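Pectate lyase II (Xanthomonas campestris pv. campestris, PDB 2QY1) probably cleaves pectate, the polygalacturonate of plant cell walls, by beta-elimination. Local coordinates at residues K53-L61 / T141-F151. The protein carries 2 engineered substitutions. Residues are numbered along the deposited sequence; the frame is centred on the assembly and turned at random.
Sequences KDVCAQWKL and TKCSGAGDASF
A disulfide ties together two loops that project from the parallel beta-helix of this pectate lyase, one between strands 39-43 and 65-69, the other between strands 129-137 and 155-158. Cys56 SG and Cys143 SG are bonded at 2.0 Å, with a chi3 of -83°, close to the 90° twist at which a disulfide is relaxed. Inside its own loop each cysteine is steadied through its backbone: Cys56 N donates to Asp54 OD1 in an Asx turn, and Cys143 N donates to Ser150 OG at 2.8 Å, the short serine side chain holding the chain where the turn starts. Trp59 is the broad apolar partner. Its indole lies between Lys60 CG on one face and the methyl of Ala146 on the other, and this CH-pi contact puts Ala146 CB 3.5 Å from the centroid of the five-membered ring, only 8° off its normal; a small methyl can sit that squarely. Ala146 ends a type II turn that begins at Cys143, in which Gly145 takes the positive phi that glycine accepts easily. Elsewhere in the contact, Val55 crosses Phe151 at about a right angle, its CG1 lying at the ring edge, 3.7 Å from Phe151 CE2. That branch stands anti to the backbone N (chi1 158°), which carries it to the phenyl ring, while Gln58 CB approaches the same ring and its amide turns off to Leu106 O. No direct hydrogen bond joins 53-61 to 141-151; one water links Val55 O, Trp59 N and Ser150 O, and a second accepts from Trp59 NE1 at 3.0 Å and donates to Ser144 O. The union therefore rests on one covalent link flanked by apolar packing, with two waters bridging backbone carbonyls, the Trp59 amide and its indole N-H across the gap.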
loop_
_atom_site.group_PDB
_atom_site.type_symbol
_atom_site.label_atom_id
_atom_site.label_comp_id
_atom_site.label_asym_id
_atom_site.label_seq_id
_atom_site.Cartn_x
_atom_site.Cartn_y
_atom_site.Cartn_z
ATOM N N LYS A 53 -5.783 -21.033 13.889
ATOM C CA LYS A 53 -5.022 -22.284 13.911
ATOM C C LYS A 53 -4.796 -22.857 12.513
ATOM O O LYS A 53 -3.959 -23.747 12.322
ATOM C CB LYS A 53 -5.719 -23.319 14.799
ATOM C CG LYS A 53 -5.507 -23.118 16.300
ATOM C CD LYS A 53 -6.508 -22.134 16.894
ATOM C CE LYS A 53 -6.479 -22.153 18.416
ATOM N NZ LYS A 53 -5.219 -21.595 18.990
ATOM N N ASP A 54 -5.548 -22.339 11.544
ATOM C CA ASP A 54 -5.437 -22.762 10.156
ATOM C C ASP A 54 -5.531 -21.539 9.255
ATOM O O ASP A 54 -6.583 -20.914 9.153
ATOM C CB ASP A 54 -6.537 -23.777 9.820
ATOM C CG ASP A 54 -6.402 -24.364 8.418
ATOM O OD1 ASP A 54 -5.341 -24.193 7.770
ATOM O OD2 ASP A 54 -7.370 -25.013 7.967
ATOM N N VAL A 55 -4.409 -21.202 8.622
ATOM C CA VAL A 55 -4.319 -20.080 7.685
ATOM C C VAL A 55 -5.346 -20.223 6.551
ATOM O O VAL A 55 -5.868 -19.230 6.036
ATOM C CB VAL A 55 -2.868 -19.953 7.130
ATOM C CG1 VAL A 55 -2.828 -19.203 5.813
ATOM C CG2 VAL A 55 -1.963 -19.272 8.157
ATOM N N CYS A 56 -5.655 -21.470 6.204
ATOM C CA CYS A 56 -6.549 -21.775 5.091
ATOM C C CYS A 56 -8.043 -21.757 5.428
ATOM O O CYS A 56 -8.887 -22.013 4.563
ATOM C CB CYS A 56 -6.123 -23.083 4.424
ATOM S SG CYS A 56 -4.587 -22.857 3.505
ATOM N N ALA A 57 -8.361 -21.432 6.679
ATOM C CA ALA A 57 -9.749 -21.237 7.098
ATOM C C ALA A 57 -10.277 -19.872 6.657
ATOM O O ALA A 57 -11.487 -19.683 6.520
ATOM C CB ALA A 57 -9.877 -21.381 8.609
ATOM N N GLN A 58 -9.363 -18.937 6.419
ATOM C CA GLN A 58 -9.718 -17.526 6.251
ATOM C C GLN A 58 -10.472 -17.204 4.958
ATOM O O GLN A 58 -11.483 -16.497 4.996
ATOM C CB GLN A 58 -8.480 -16.631 6.398
ATOM C CG GLN A 58 -7.718 -16.804 7.718
ATOM C CD GLN A 58 -8.623 -16.692 8.933
ATOM O OE1 GLN A 58 -9.278 -17.663 9.329
ATOM N NE2 GLN A 58 -8.659 -15.510 9.535
ATOM N N TRP A 59 -10.001 -17.741 3.832
ATOM C CA TRP A 59 -10.566 -17.403 2.519
ATOM C C TRP A 59 -12.033 -17.805 2.387
ATOM O O TRP A 59 -12.792 -17.189 1.634
ATOM C CB TRP A 59 -9.720 -17.999 1.382
ATOM C CG TRP A 59 -9.824 -19.494 1.209
ATOM C CD1 TRP A 59 -9.039 -20.446 1.793
ATOM C CD2 TRP A 59 -10.758 -20.199 0.380
ATOM N NE1 TRP A 59 -9.431 -21.701 1.388
ATOM C CE2 TRP A 59 -10.484 -21.578 0.519
ATOM C CE3 TRP A 59 -11.806 -19.799 -0.462
ATOM C CZ2 TRP A 59 -11.217 -22.560 -0.153
ATOM C CZ3 TRP A 59 -12.536 -20.778 -1.135
ATOM C CH2 TRP A 59 -12.238 -22.143 -0.972
ATOM N N LYS A 60 -12.408 -18.830 3.150
ATOM C CA LYS A 60 -13.749 -19.407 3.154
ATOM C C LYS A 60 -14.760 -18.538 3.902
ATOM O O LYS A 60 -15.970 -18.658 3.687
ATOM C CB LYS A 60 -13.705 -20.784 3.822
ATOM C CG LYS A 60 -12.582 -21.695 3.335
ATOM C CD LYS A 60 -12.546 -22.999 4.125
ATOM C CE LYS A 60 -11.703 -24.050 3.427
ATOM N NZ LYS A 60 -12.409 -24.592 2.232
ATOM N N LEU A 61 -14.258 -17.678 4.786
ATOM C CA LEU A 61 -15.108 -16.870 5.660
ATOM C C LEU A 61 -15.391 -15.496 5.050
ATOM O O LEU A 61 -14.602 -15.013 4.233
ATOM C CB LEU A 61 -14.452 -16.722 7.040
ATOM C CG LEU A 61 -14.209 -18.022 7.817
ATOM C CD1 LEU A 61 -13.279 -17.782 9.001
ATOM C CD2 LEU A 61 -15.524 -18.638 8.276
ATOM N N THR A 141 0.989 -19.146 1.702
ATOM C CA THR A 141 0.369 -20.437 1.424
ATOM C C THR A 141 -0.766 -20.292 0.407
ATOM O O THR A 141 -1.582 -19.366 0.493
ATOM C CB THR A 141 -0.133 -21.115 2.729
ATOM O OG1 THR A 141 0.989 -21.448 3.554
ATOM C CG2 THR A 141 -0.914 -22.387 2.430
ATOM N N LYS A 142 -0.789 -21.198 -0.566
ATOM C CA LYS A 142 -1.856 -21.242 -1.554
ATOM C C LYS A 142 -2.827 -22.359 -1.196
ATOM O O LYS A 142 -2.580 -23.538 -1.456
ATOM C CB LYS A 142 -1.286 -21.384 -2.970
ATOM C CG LYS A 142 -0.684 -20.085 -3.481
ATOM C CD LYS A 142 0.476 -20.308 -4.434
ATOM C CE LYS A 142 1.212 -18.991 -4.717
ATOM N NZ LYS A 142 1.745 -18.323 -3.480
ATOM N N CYS A 143 -3.932 -21.955 -0.574
ATOM C CA CYS A 143 -4.892 -22.877 0.026
ATOM C C CYS A 143 -5.661 -23.701 -0.988
ATOM O O CYS A 143 -6.021 -23.204 -2.061
ATOM C CB CYS A 143 -5.862 -22.101 0.916
ATOM S SG CYS A 143 -5.029 -21.289 2.285
ATOM N N SER A 144 -5.908 -24.962 -0.633
ATOM C CA SER A 144 -6.682 -25.876 -1.461
ATOM C C SER A 144 -8.047 -25.279 -1.796
ATOM O O SER A 144 -8.778 -24.847 -0.903
ATOM C CB SER A 144 -6.859 -27.218 -0.749
ATOM O OG SER A 144 -7.627 -28.118 -1.530
ATOM N N GLY A 145 -8.360 -25.241 -3.090
ATOM C CA GLY A 145 -9.655 -24.765 -3.576
ATOM C C GLY A 145 -9.848 -23.258 -3.641
ATOM O O GLY A 145 -10.872 -22.791 -4.144
ATOM N N ALA A 146 -8.872 -22.495 -3.148
ATOM C CA ALA A 146 -9.003 -21.036 -3.032
ATOM C C ALA A 146 -8.764 -20.291 -4.347
ATOM O O ALA A 146 -8.960 -19.075 -4.421
ATOM C CB ALA A 146 -8.072 -20.496 -1.946
ATOM N N GLY A 147 -8.355 -21.025 -5.380
ATOM C CA GLY A 147 -7.919 -20.416 -6.629
ATOM C C GLY A 147 -6.645 -19.635 -6.382
ATOM O O GLY A 147 -5.725 -20.121 -5.718
ATOM N N ASP A 148 -6.601 -18.410 -6.895
ATOM C CA ASP A 148 -5.436 -17.545 -6.734
ATOM C C ASP A 148 -5.565 -16.659 -5.489
ATOM O O ASP A 148 -4.691 -15.836 -5.206
ATOM C CB ASP A 148 -5.255 -16.676 -7.989
ATOM C CG ASP A 148 -5.313 -17.483 -9.286
ATOM O OD1 ASP A 148 -4.944 -18.681 -9.279
ATOM O OD2 ASP A 148 -5.725 -16.917 -10.324
ATOM N N ALA A 149 -6.643 -16.858 -4.732
ATOM C CA ALA A 149 -7.080 -15.880 -3.744
ATOM C C ALA A 149 -7.262 -16.430 -2.326
ATOM O O ALA A 149 -8.377 -16.432 -1.797
ATOM C CB ALA A 149 -8.373 -15.218 -4.223
ATOM N N SER A 150 -6.171 -16.883 -1.707
ATOM C CA SER A 150 -6.208 -17.276 -0.297
ATOM C C SER A 150 -6.325 -16.029 0.578
ATOM O O SER A 150 -6.915 -16.067 1.662
ATOM C CB SER A 150 -4.969 -18.093 0.086
ATOM O OG SER A 150 -4.919 -19.305 -0.646
ATOM N N PHE A 151 -5.739 -14.937 0.092
ATOM C CA PHE A 151 -5.879 -13.603 0.671
ATOM C C PHE A 151 -5.962 -12.588 -0.472
ATOM O O PHE A 151 -5.900 -12.976 -1.640
ATOM C CB PHE A 151 -4.713 -13.304 1.624
ATOM C CG PHE A 151 -4.656 -14.236 2.805
ATOM C CD1 PHE A 151 -5.378 -13.956 3.965
ATOM C CD2 PHE A 151 -3.912 -15.414 2.742
ATOM C CE1 PHE A 151 -5.342 -14.829 5.054
ATOM C CE2 PHE A 151 -3.874 -16.295 3.821
ATOM C CZ PHE A 151 -4.590 -16.000 4.981
HETATM O O HOH W 1 -7.194 -18.299 3.642
HETATM O O HOH W 2 -8.468 -24.504 1.840
#